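Local structure of gingipain R (Porphyromonas gingivalis, 1CVR) at residues Lys140-Ala145 and Leu345-Val350; Asn194-Phe199 and Lys228-Ser233; Pro351-Val356 and Asn421-Ile426; Asn376-Thr381 and Ala392-Gly397. The protein is an Arg-specific cysteine proteinase with a caspase-like fold, cleaving peptide chains after arginine and carrying an immunoglobulin-like domain at its C-terminal end. All coordinates share one frame; numbering follows the deposited sequence.

Interaction 1: residues Lys140-Ala145 and Leu345-Val350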
loop_
_atom_site.group_PDB
_atom_site.type_symbol
_atom_site.label_atom_id
_atom_site.label_comp_id
_atom_site.label_asym_id
_atom_site.label_seq_id
_atom_site.Cartn_x
_atom_site.Cartn_y
_atom_site.Cartn_z
ATOM N N LYS A 140 15.139 10.377 -8.707
ATOM C CA LYS A 140 14.510 11.587 -9.226
ATOM C C LYS A 140 13.159 11.407 -9.899
ATOM O O LYS A 140 12.531 12.393 -10.270
ATOM C CB LYS A 140 15.444 12.267 -10.226
ATOM C CG LYS A 140 16.828 12.617 -9.710
ATOM C CD LYS A 140 16.792 13.542 -8.520
ATOM C CE LYS A 140 18.129 14.261 -8.377
ATOM N NZ LYS A 140 19.282 13.319 -8.437
ATOM N N TRP A 141 12.721 10.167 -10.081
ATOM C CA TRP A 141 11.421 9.917 -10.704
ATOM C C TRP A 141 10.275 10.209 -9.734
ATOM O O TRP A 141 9.119 10.291 -10.140
ATOM C CB TRP A 141 11.321 8.459 -11.184
ATOM C CG TRP A 141 11.788 7.494 -10.146
ATOM C CD1 TRP A 141 13.091 7.191 -9.843
ATOM C CD2 TRP A 141 10.978 6.796 -9.185
ATOM N NE1 TRP A 141 13.139 6.357 -8.758
ATOM C CE2 TRP A 141 11.861 6.098 -8.330
ATOM C CE3 TRP A 141 9.597 6.695 -8.963
ATOM C CZ2 TRP A 141 11.408 5.305 -7.264
ATOM C CZ3 TRP A 141 9.142 5.901 -7.896
ATOM C CH2 TRP A 141 10.053 5.219 -7.062
ATOM N N LEU A 142 10.587 10.349 -8.450
ATOM C CA LEU A 142 9.555 10.646 -7.456
ATOM C C LEU A 142 9.106 12.087 -7.627
ATOM O O LEU A 142 9.847 12.914 -8.164
ATOM C CB LEU A 142 10.091 10.407 -6.037
ATOM C CG LEU A 142 10.230 8.923 -5.632
ATOM C CD1 LEU A 142 11.244 8.736 -4.506
ATOM C CD2 LEU A 142 8.871 8.421 -5.200
ATOM N N GLY A 143 7.881 12.388 -7.199
ATOM C CA GLY A 143 7.377 13.741 -7.336
ATOM C C GLY A 143 6.856 14.039 -8.734
ATOM O O GLY A 143 6.574 15.200 -9.066
ATOM N N GLN A 144 6.722 12.990 -9.547
ATOM C CA GLN A 144 6.216 13.117 -10.915
ATOM C C GLN A 144 4.976 12.262 -11.044
ATOM O O GLN A 144 4.967 11.104 -10.637
ATOM C CB GLN A 144 7.291 12.694 -11.920
ATOM C CG GLN A 144 8.495 13.636 -11.865
ATOM C CD GLN A 144 9.542 13.368 -12.939
ATOM O OE1 GLN A 144 10.326 14.257 -13.275
ATOM N NE2 GLN A 144 9.576 12.139 -13.465
ATOM N N ALA A 145 3.916 12.833 -11.599
ATOM C CA ALA A 145 2.671 12.086 -11.692
ATOM C C ALA A 145 2.063 12.023 -13.088
ATOM O O ALA A 145 2.357 12.848 -13.951
ATOM C CB ALA A 145 1.656 12.680 -10.710
ATOM N N LEU A 345 4.529 2.303 3.261
ATOM C CA LEU A 345 4.716 3.732 3.548
ATOM C C LEU A 345 4.899 4.437 2.202
ATOM O O LEU A 345 5.930 4.293 1.564
ATOM C CB LEU A 345 5.972 3.949 4.416
ATOM C CG LEU A 345 5.899 3.367 5.835
ATOM C CD1 LEU A 345 7.248 3.503 6.552
ATOM C CD2 LEU A 345 4.804 4.100 6.600
ATOM N N VAL A 346 3.910 5.206 1.772
ATOM C CA VAL A 346 4.014 5.859 0.474
ATOM C C VAL A 346 5.037 6.988 0.423
ATOM O O VAL A 346 5.361 7.601 1.445
ATOM C CB VAL A 346 2.654 6.412 0.022
ATOM C CG1 VAL A 346 1.630 5.257 -0.096
ATOM C CG2 VAL A 346 2.163 7.465 1.021
ATOM N N ARG A 347 5.566 7.231 -0.772
ATOM C CA ARG A 347 6.520 8.315 -0.995
ATOM C C ARG A 347 5.880 9.191 -2.061
ATOM O O ARG A 347 5.329 8.680 -3.042
ATOM C CB ARG A 347 7.865 7.784 -1.509
ATOM C CG ARG A 347 8.686 7.017 -0.468
ATOM C CD ARG A 347 9.921 6.390 -1.095
ATOM N NE ARG A 347 10.734 5.704 -0.103
ATOM C CZ ARG A 347 11.444 6.320 0.840
ATOM N NH1 ARG A 347 11.449 7.645 0.925
ATOM N NH2 ARG A 347 12.135 5.604 1.713
ATOM N N THR A 348 5.944 10.507 -1.875
ATOM C CA THR A 348 5.363 11.437 -2.834
ATOM C C THR A 348 6.404 12.307 -3.545
ATOM O O THR A 348 6.213 12.671 -4.700
ATOM C CB THR A 348 4.353 12.382 -2.151
ATOM O OG1 THR A 348 4.968 12.987 -1.002
ATOM C CG2 THR A 348 3.094 11.610 -1.732
ATOM N N LEU A 349 7.498 12.637 -2.860
ATOM C CA LEU A 349 8.526 13.494 -3.444
ATOM C C LEU A 349 9.905 12.876 -3.299
ATOM O O LEU A 349 10.064 11.869 -2.617
ATOM C CB LEU A 349 8.504 14.867 -2.752
ATOM C CG LEU A 349 7.156 15.598 -2.706
ATOM C CD1 LEU A 349 7.240 16.836 -1.790
ATOM C CD2 LEU A 349 6.752 15.981 -4.123
ATOM N N VAL A 350 10.898 13.465 -3.962
ATOM C CA VAL A 350 12.269 12.972 -3.857
ATOM C C VAL A 350 12.582 13.176 -2.376
ATOM O O VAL A 350 12.356 14.252 -1.833
ATOM C CB VAL A 350 13.230 13.801 -4.726
ATOM C CG1 VAL A 350 14.660 13.288 -4.552
ATOM C CG2 VAL A 350 12.811 13.710 -6.182
#

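Interaction 2: residues Asn194-Phe199 and Lys228-Ser233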
loop_
_atom_site.group_PDB
_atom_site.type_symbol
_atom_site.label_atom_id
_atom_site.label_comp_id
_atom_site.label_asym_id
_atom_site.label_seq_id
_atom_site.Cartn_x
_atom_site.Cartn_y
_atom_site.Cartn_z
ATOM N N ASN A 194 1.869 6.003 -25.393
ATOM C CA ASN A 194 1.856 7.150 -24.485
ATOM C C ASN A 194 2.005 6.707 -23.035
ATOM O O ASN A 194 2.675 7.371 -22.240
ATOM C CB ASN A 194 0.556 7.947 -24.619
ATOM C CG ASN A 194 0.387 8.598 -25.998
ATOM O OD1 ASN A 194 -0.732 8.751 -26.475
ATOM N ND2 ASN A 194 1.489 9.004 -26.620
ATOM N N ILE A 195 1.372 5.589 -22.696
ATOM C CA ILE A 195 1.436 5.079 -21.341
ATOM C C ILE A 195 2.779 4.439 -21.081
ATOM O O ILE A 195 3.385 4.681 -20.050
ATOM C CB ILE A 195 0.341 4.030 -21.072
ATOM C CG1 ILE A 195 -1.036 4.639 -21.334
ATOM C CG2 ILE A 195 0.480 3.503 -19.643
ATOM C CD1 ILE A 195 -1.315 5.929 -20.583
ATOM N N ILE A 196 3.235 3.611 -22.016
ATOM C CA ILE A 196 4.526 2.946 -21.876
ATOM C C ILE A 196 5.638 3.981 -21.685
ATOM O O ILE A 196 6.473 3.839 -20.781
ATOM C CB ILE A 196 4.822 2.047 -23.114
ATOM C CG1 ILE A 196 3.762 0.939 -23.201
ATOM C CG2 ILE A 196 6.254 1.469 -23.025
ATOM C CD1 ILE A 196 3.801 0.114 -24.508
ATOM N N ASP A 197 5.631 5.030 -22.511
ATOM C CA ASP A 197 6.635 6.097 -22.415
ATOM C C ASP A 197 6.608 6.820 -21.073
ATOM O O ASP A 197 7.656 7.187 -20.534
ATOM C CB ASP A 197 6.456 7.148 -23.527
ATOM C CG ASP A 197 6.786 6.607 -24.913
ATOM O OD1 ASP A 197 7.456 5.560 -25.014
ATOM O OD2 ASP A 197 6.391 7.248 -25.910
ATOM N N ALA A 198 5.411 7.037 -20.536
ATOM C CA ALA A 198 5.269 7.734 -19.253
ATOM C C ALA A 198 5.887 6.899 -18.127
ATOM O O ALA A 198 6.684 7.405 -17.335
ATOM C CB ALA A 198 3.789 8.020 -18.968
ATOM N N PHE A 199 5.504 5.628 -18.044
ATOM C CA PHE A 199 6.081 4.737 -17.048
ATOM C C PHE A 199 7.608 4.671 -17.197
ATOM O O PHE A 199 8.346 4.810 -16.226
ATOM C CB PHE A 199 5.549 3.310 -17.202
ATOM C CG PHE A 199 4.301 3.013 -16.409
ATOM C CD1 PHE A 199 3.043 3.414 -16.855
ATOM C CD2 PHE A 199 4.390 2.298 -15.216
ATOM C CE1 PHE A 199 1.887 3.097 -16.122
ATOM C CE2 PHE A 199 3.246 1.978 -14.480
ATOM C CZ PHE A 199 1.999 2.374 -14.931
ATOM N N LYS A 228 4.858 -6.186 -20.671
ATOM C CA LYS A 228 6.209 -6.678 -20.941
ATOM C C LYS A 228 7.106 -5.586 -21.524
ATOM O O LYS A 228 8.321 -5.726 -21.536
ATOM C CB LYS A 228 6.190 -7.874 -21.901
ATOM C CG LYS A 228 5.721 -7.535 -23.315
ATOM C CD LYS A 228 5.842 -8.731 -24.260
ATOM C CE LYS A 228 4.880 -9.855 -23.904
ATOM N NZ LYS A 228 3.445 -9.470 -24.079
ATOM N N GLN A 229 6.522 -4.497 -21.996
ATOM C CA GLN A 229 7.326 -3.426 -22.567
ATOM C C GLN A 229 7.849 -2.418 -21.543
ATOM O O GLN A 229 8.628 -1.539 -21.883
ATOM C CB GLN A 229 6.522 -2.694 -23.651
ATOM C CG GLN A 229 6.222 -3.548 -24.893
ATOM C CD GLN A 229 5.611 -2.731 -26.022
ATOM O OE1 GLN A 229 6.200 -1.747 -26.475
ATOM N NE2 GLN A 229 4.425 -3.130 -26.476
ATOM N N LEU A 230 7.421 -2.545 -20.292
ATOM C CA LEU A 230 7.852 -1.621 -19.242
ATOM C C LEU A 230 9.265 -1.928 -18.764
ATOM O O LEU A 230 9.638 -3.088 -18.558
ATOM C CB LEU A 230 6.893 -1.674 -18.031
ATOM C CG LEU A 230 5.397 -1.460 -18.312
ATOM C CD1 LEU A 230 4.598 -1.549 -16.994
ATOM C CD2 LEU A 230 5.195 -0.121 -18.974
ATOM N N THR A 231 10.047 -0.877 -18.568
ATOM C CA THR A 231 11.411 -1.034 -18.100
ATOM C C THR A 231 11.686 -0.074 -16.941
ATOM O O THR A 231 12.826 0.354 -16.732
ATOM C CB THR A 231 12.401 -0.751 -19.242
ATOM O OG1 THR A 231 12.230 0.592 -19.690
ATOM C CG2 THR A 231 12.135 -1.690 -20.412
ATOM N N ASN A 232 10.643 0.255 -16.182
ATOM C CA ASN A 232 10.792 1.169 -15.056
ATOM C C ASN A 232 11.300 0.399 -13.824
ATOM O O ASN A 232 10.632 0.312 -12.795
ATOM C CB ASN A 232 9.451 1.894 -14.789
ATOM C CG ASN A 232 8.332 0.957 -14.366
ATOM O OD1 ASN A 232 8.151 -0.122 -14.942
ATOM N ND2 ASN A 232 7.547 1.383 -13.369
ATOM N N SER A 233 12.501 -0.161 -13.962
ATOM C CA SER A 233 13.147 -0.961 -12.923
ATOM C C SER A 233 13.211 -0.261 -11.585
ATOM O O SER A 233 13.950 0.691 -11.433
ATOM C CB SER A 233 14.562 -1.332 -13.366
ATOM O OG SER A 233 14.507 -2.144 -14.525
#

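Interaction 3: residues Pro351-Val356 and Asn421-Ile426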
loop_
_atom_site.group_PDB
_atom_site.type_symbol
_atom_site.label_atom_id
_atom_site.label_comp_id
_atom_site.label_asym_id
_atom_site.label_seq_id
_atom_site.Cartn_x
_atom_site.Cartn_y
_atom_site.Cartn_z
ATOM N N PRO A 351 13.098 12.143 -1.702
ATOM C CA PRO A 351 13.395 12.277 -0.274
ATOM C C PRO A 351 14.593 13.139 0.111
ATOM O O PRO A 351 15.479 13.403 -0.703
ATOM C CB PRO A 351 13.600 10.825 0.147
ATOM C CG PRO A 351 14.351 10.293 -1.044
ATOM C CD PRO A 351 13.426 10.780 -2.160
ATOM N N THR A 352 14.603 13.572 1.366
ATOM C CA THR A 352 15.733 14.318 1.886
ATOM C C THR A 352 16.360 13.386 2.928
ATOM O O THR A 352 15.772 12.349 3.280
ATOM C CB THR A 352 15.300 15.625 2.531
ATOM O OG1 THR A 352 14.288 15.360 3.497
ATOM C CG2 THR A 352 14.767 16.590 1.464
ATOM N N GLU A 353 17.555 13.714 3.406
ATOM C CA GLU A 353 18.181 12.843 4.380
ATOM C C GLU A 353 17.909 13.316 5.795
ATOM O O GLU A 353 17.493 14.452 6.018
ATOM C CB GLU A 353 19.690 12.732 4.126
ATOM C CG GLU A 353 20.036 12.288 2.718
ATOM C CD GLU A 353 21.470 11.833 2.580
ATOM O OE1 GLU A 353 21.788 10.712 3.032
ATOM O OE2 GLU A 353 22.288 12.596 2.031
ATOM N N MET A 354 18.114 12.414 6.745
ATOM C CA MET A 354 17.912 12.712 8.155
ATOM C C MET A 354 19.251 12.682 8.875
ATOM O O MET A 354 20.156 11.940 8.496
ATOM C CB MET A 354 17.002 11.669 8.808
ATOM C CG MET A 354 15.570 11.696 8.366
ATOM S SD MET A 354 14.653 10.449 9.260
ATOM C CE MET A 354 15.374 8.951 8.632
ATOM N N GLN A 355 19.359 13.485 9.922
ATOM C CA GLN A 355 20.571 13.535 10.720
ATOM C C GLN A 355 20.254 12.691 11.951
ATOM O O GLN A 355 19.448 13.078 12.795
ATOM C CB GLN A 355 20.869 14.988 11.101
ATOM C CG GLN A 355 22.281 15.249 11.595
ATOM C CD GLN A 355 22.598 16.746 11.656
ATOM O OE1 GLN A 355 23.702 17.147 12.027
ATOM N NE2 GLN A 355 21.622 17.573 11.286
ATOM N N VAL A 356 20.867 11.520 12.022
ATOM C CA VAL A 356 20.654 10.597 13.130
ATOM C C VAL A 356 21.936 10.421 13.935
ATOM O O VAL A 356 22.972 10.037 13.395
ATOM C CB VAL A 356 20.208 9.196 12.623
ATOM C CG1 VAL A 356 20.153 8.209 13.781
ATOM C CG2 VAL A 356 18.850 9.288 11.968
ATOM N N ASN A 421 9.002 10.632 3.427
ATOM C CA ASN A 421 9.794 11.267 2.373
ATOM C C ASN A 421 11.246 11.464 2.827
ATOM O O ASN A 421 11.886 12.461 2.491
ATOM C CB ASN A 421 9.180 12.619 1.965
ATOM C CG ASN A 421 8.071 12.484 0.925
ATOM O OD1 ASN A 421 7.306 13.420 0.702
ATOM N ND2 ASN A 421 8.006 11.329 0.263
ATOM N N LYS A 422 11.752 10.496 3.583
ATOM C CA LYS A 422 13.123 10.530 4.074
ATOM C C LYS A 422 13.878 9.304 3.609
ATOM O O LYS A 422 13.280 8.271 3.280
ATOM C CB LYS A 422 13.142 10.563 5.604
ATOM C CG LYS A 422 12.536 11.814 6.211
ATOM C CD LYS A 422 13.392 13.014 5.862
ATOM C CE LYS A 422 12.878 14.286 6.503
ATOM N NZ LYS A 422 13.853 15.416 6.263
ATOM N N VAL A 423 15.203 9.419 3.575
ATOM C CA VAL A 423 16.023 8.290 3.195
ATOM C C VAL A 423 16.190 7.464 4.463
ATOM O O VAL A 423 16.568 7.988 5.515
ATOM C CB VAL A 423 17.405 8.723 2.675
ATOM C CG1 VAL A 423 18.279 7.469 2.399
ATOM C CG2 VAL A 423 17.237 9.535 1.398
ATOM N N THR A 424 15.880 6.177 4.368
ATOM C CA THR A 424 15.991 5.297 5.518
ATOM C C THR A 424 17.426 5.148 6.000
ATOM O O THR A 424 18.337 4.927 5.204
ATOM C CB THR A 424 15.432 3.905 5.205
ATOM O OG1 THR A 424 14.031 4.027 4.940
ATOM C CG2 THR A 424 15.656 2.948 6.403
ATOM N N VAL A 425 17.600 5.275 7.315
ATOM C CA VAL A 425 18.899 5.156 7.953
ATOM C C VAL A 425 18.991 3.824 8.686
ATOM O O VAL A 425 18.067 3.430 9.406
ATOM C CB VAL A 425 19.124 6.294 8.966
ATOM C CG1 VAL A 425 20.472 6.104 9.669
ATOM C CG2 VAL A 425 19.084 7.647 8.256
ATOM N N ILE A 426 20.101 3.124 8.477
ATOM C CA ILE A 426 20.352 1.833 9.117
ATOM C C ILE A 426 21.774 1.854 9.697
ATOM O O ILE A 426 22.736 2.067 8.969
ATOM C CB ILE A 426 20.227 0.666 8.096
ATOM C CG1 ILE A 426 18.794 0.577 7.571
ATOM C CG2 ILE A 426 20.593 -0.657 8.751
ATOM C CD1 ILE A 426 18.627 -0.487 6.485
HETATM O O HOH W 1 11.623 15.588 2.872
HETATM O O HOH W 2 18.450 9.911 5.916
#

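Interaction 4: residues Asn376-Thr381 and Ala392-Gly397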
loop_
_atom_site.group_PDB
_atom_site.type_symbol
_atom_site.label_atom_id
_atom_site.label_comp_id
_atom_site.label_asym_id
_atom_site.label_seq_id
_atom_site.Cartn_x
_atom_site.Cartn_y
_atom_site.Cartn_z
ATOM N N ASN A 376 11.312 15.105 13.520
ATOM C CA ASN A 376 10.301 14.604 14.439
ATOM C C ASN A 376 9.252 13.813 13.682
ATOM O O ASN A 376 8.785 14.240 12.632
ATOM C CB ASN A 376 9.649 15.757 15.208
ATOM C CG ASN A 376 10.640 16.495 16.093
ATOM O OD1 ASN A 376 11.454 15.875 16.773
ATOM N ND2 ASN A 376 10.562 17.821 16.102
ATOM N N GLY A 377 8.897 12.648 14.211
ATOM C CA GLY A 377 7.911 11.812 13.549
ATOM C C GLY A 377 8.541 10.558 12.964
ATOM O O GLY A 377 7.839 9.640 12.525
ATOM N N ALA A 378 9.868 10.528 12.932
ATOM C CA ALA A 378 10.576 9.367 12.409
ATOM C C ALA A 378 10.337 8.197 13.354
ATOM O O ALA A 378 10.039 8.384 14.534
ATOM C CB ALA A 378 12.074 9.653 12.312
ATOM N N ILE A 379 10.459 6.987 12.830
ATOM C CA ILE A 379 10.259 5.809 13.653
ATOM C C ILE A 379 11.624 5.163 13.775
ATOM O O ILE A 379 12.234 4.826 12.757
ATOM C CB ILE A 379 9.284 4.816 12.989
ATOM C CG1 ILE A 379 7.994 5.530 12.641
ATOM C CG2 ILE A 379 8.986 3.657 13.934
ATOM C CD1 ILE A 379 7.270 6.053 13.844
ATOM N N ALA A 380 12.098 5.019 15.016
ATOM C CA ALA A 380 13.393 4.410 15.315
ATOM C C ALA A 380 13.174 3.030 15.933
ATOM O O ALA A 380 12.450 2.880 16.929
ATOM C CB ALA A 380 14.196 5.317 16.280
ATOM N N THR A 381 13.823 2.018 15.365
ATOM C CA THR A 381 13.629 0.657 15.849
ATOM C C THR A 381 14.895 -0.153 15.988
ATOM O O THR A 381 15.774 -0.099 15.121
ATOM C CB THR A 381 12.694 -0.125 14.893
ATOM O OG1 THR A 381 11.449 0.580 14.754
ATOM C CG2 THR A 381 12.448 -1.551 15.408
ATOM N N ALA A 392 10.233 3.258 18.820
ATOM C CA ALA A 392 9.705 4.501 19.363
ATOM C C ALA A 392 9.679 5.555 18.273
ATOM O O ALA A 392 10.361 5.432 17.253
ATOM C CB ALA A 392 10.574 4.983 20.552
ATOM N N ILE A 393 8.880 6.586 18.511
ATOM C CA ILE A 393 8.707 7.689 17.585
ATOM C C ILE A 393 9.542 8.864 18.073
ATOM O O ILE A 393 9.604 9.128 19.279
ATOM C CB ILE A 393 7.202 8.072 17.520
ATOM C CG1 ILE A 393 6.422 6.901 16.903
ATOM C CG2 ILE A 393 7.005 9.385 16.765
ATOM C CD1 ILE A 393 4.931 7.094 16.857
ATOM N N VAL A 394 10.201 9.550 17.145
ATOM C CA VAL A 394 11.026 10.697 17.496
ATOM C C VAL A 394 10.145 11.882 17.878
ATOM O O VAL A 394 9.221 12.247 17.145
ATOM C CB VAL A 394 11.950 11.125 16.312
ATOM C CG1 VAL A 394 12.646 12.439 16.639
ATOM C CG2 VAL A 394 13.000 10.050 16.044
ATOM N N LYS A 395 10.435 12.474 19.033
ATOM C CA LYS A 395 9.695 13.632 19.528
ATOM C C LYS A 395 10.718 14.573 20.130
ATOM O O LYS A 395 11.652 14.123 20.785
ATOM C CB LYS A 395 8.695 13.204 20.603
ATOM C CG LYS A 395 7.669 12.198 20.106
ATOM C CD LYS A 395 6.748 11.733 21.224
ATOM C CE LYS A 395 5.791 10.644 20.740
ATOM N NZ LYS A 395 4.952 11.119 19.604
ATOM N N ASP A 396 10.554 15.874 19.904
ATOM C CA ASP A 396 11.490 16.854 20.432
ATOM C C ASP A 396 12.943 16.509 20.153
ATOM O O ASP A 396 13.810 16.701 21.010
ATOM C CB ASP A 396 11.305 17.027 21.937
ATOM C CG ASP A 396 10.018 17.734 22.282
ATOM O OD1 ASP A 396 9.805 18.850 21.757
ATOM O OD2 ASP A 396 9.227 17.181 23.079
ATOM N N GLY A 397 13.208 15.985 18.962
ATOM C CA GLY A 397 14.572 15.660 18.599
ATOM C C GLY A 397 15.109 14.331 19.079
ATOM O O GLY A 397 16.272 14.009 18.824
#

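Interaction 1: residues Lys140-Ala145 and Leu345-Val350
Leu142 carries the apolar part of this contact, lying against the backbone of Leu349 and the side chain of Arg347. Its CB is 3.7 Å from Leu349 C, and CD1 approaches Leu349 O. With CG anti to the carbonyl carbon (chi1 -74°), the branch swings over so that CD2 meets Arg347 CB at 3.9 Å, the two side chains crossing at a slant. Val350 adds its CG2 methyl, 3.7 Å from Leu142 O and 4.1 Å from Lys140 CA. Leu349 CD2 packs on Gly143 CA at 4.0 Å.

The polar part gathers at Gly143, third residue of a type II turn from Trp141 to Gln144. Its CA makes a C-H...O contact with Thr348 O at 3.1 Å, and its N is hydrogen-bonded to Ser204 OG. The glycine has positive phi (81°), as is usual at this place in such a turn. Arg347 sends its guanidinium group elsewhere: NE bonds to Tyr131 O and NH1 probably to Lys422 O.

The turn leads directly into strand 144-149 of the six-stranded sheet, beside strand 181-186, while Thr348 rests on helices 163-177 and 286-298. The chain leaving the protease sheet thus passes close to the start of strand 144-149.

Interaction 2: residues Asn194-Phe199 and Lys228-Ser233
Residues 194-199 of helix 192-201 face an irregular loop, with Ile196 opposite Leu230 and Phe199 opposite Asn232, each CA pair 6.2 Å apart and no hydrogen bond joining the two segments. Ile196 reaches Gln229 with the end of its longer branch. CG1 continues anti through chi2 (171°), and CD1 ends over the amide group, 3.6 Å from Gln229 OE1. Leu230 instead brings one methyl, CD2, to the root of Phe199, 3.9 Å from Phe199 CB; Ile196 CG2 is a looser neighbour of that methyl at 4.5 Å.

Asn232 CB sits 3.4 Å from Phe199 O, and its ND2 comes to the ring edge, 3.8 Å from Phe199 CD2, with amide and ring planes nearly perpendicular (89°). The amide is fixed by partners beyond the helix: ND2 bonds to Gln235 O and OD1 to Gly271 N. Asn200, one residue farther along the helix, holds the loop through OD1 to Thr231 N.

Ile195 and Ala198 pack on strand 144-149, and the loop flanks the same helix. This is the layered helix-on-sheet packing of a caspase-like alpha/beta fold, with Asn232 at the centre of an inverse gamma turn.

Interaction 3: residues Pro351-Val356 and Asn421-Ile426
Thr352 and Lys422 form a single beta bridge, and both bonds that close it use the threonine backbone. Thr352 N donates to Asn421 O at 3.1 Å, tilted 24° from the carbonyl plane, and Thr352 O accepts from Val423 N at 3.0 Å. The Lys422 side chain adds a third bond, NZ to Thr352 OG1 at 2.8 Å. Its chain bends at chi2 (-66°), which folds the aliphatic part back along the neighbouring segment. There Lys422 CD touches Met354 CG at 3.6 Å, and Lys422 CG and CB border the Met354 sulfur.

Around the bridge are apolar contacts. Val423 CG2 lies 3.9 Å from Pro351 CG and also meets Glu353 CG. Met354 bends at chi3 (-67°), bringing CE near both Val423 O and Val425 CG2. Val356 and Val425 pass in opposite directions, CG2 to CG2 at 4.1 Å.

Two waters complete the shell. One links Thr352 OG1 to Asn421 O. The other accepts from Met354 N and donates to Val423 O, bridging the backbones where they have begun to separate. Farther out, Met354 packs on Val417 and Cys373, and Val356 on Val371 and Cys373. The first and last parts of the immunoglobulin-like domain thus meet beside the protease, with Met354 and Val356 turned toward strands 368-373 and 412-418 of its beta-sandwich.

Interaction 4: residues Asn376-Thr381 and Ala392-Gly397
Ala380 and Ala392 are paired across the beta hairpin of strands 379-384 and 387-393, part of the C-terminal immunoglobulin-like domain. They form an antiparallel hydrogen-bonded pair: Ala380 N to Ala392 O and Ala392 N to Ala380 O, both 2.9 Å and nearly along the C=O axis. Next to them, Ile379 and Ile393 make a non-hydrogen-bonded pair whose side chains run side by side in the same direction. Packing is tightest here. The bend at chi2 of Ile379 (-63°) brings CD1 within 3.3 Å of Ile393 CG1, closer than ordinary van der Waals contact.

On the face of the two alanines, Ala378, Ala380 and Val394 are buried. Val394 CG2 packs on Ala378 CB at 3.9 Å, and this pair is backed by Cys373, while Ala380 and Ala392 rest on Ile401. Val394 N also donates to Ala378 O at 2.9 Å, prolonging the ladder beyond the paired strands.

Toward Asn376 the contact opens to solvent and side-chain packing thins out. Gly377, exposed and with positive phi, still donates its N to Val394 O at 3.0 Å. The exposed side chains of Lys395 and Asp396 start away from the opposite segment. Asn376 supplies the side-chain bond here: its OD1 touches Val394 CG1 at 3.6 Å and accepts, in its carbonyl plane, the N-H of Gly397 at 2.8 Å with an N-H...O angle of 160°.

Overall arrangement
Interactions 1 and 3 follow each other along the chain, their centres about 14 Å apart, and together mark the passage from protease to immunoglobulin-like domain. They touch directly: Arg347 NH1 probably bonds to Lys422 O at 3.0 Å. Interaction 4 is nested within the loop closed by interaction 3. Their centres are about 12 Å apart, and Met354 SD meets Ala378 CB at 4.1 Å inside the same domain. Interaction 2 belongs to the protease part, nested within the loop of interaction 1; their nearest atoms are about 6 Å apart. It is farthest from interaction 4, about 37 Å between centres. Asn232 of interaction 2 has its side chain about 14 Å from a bound zinc ion.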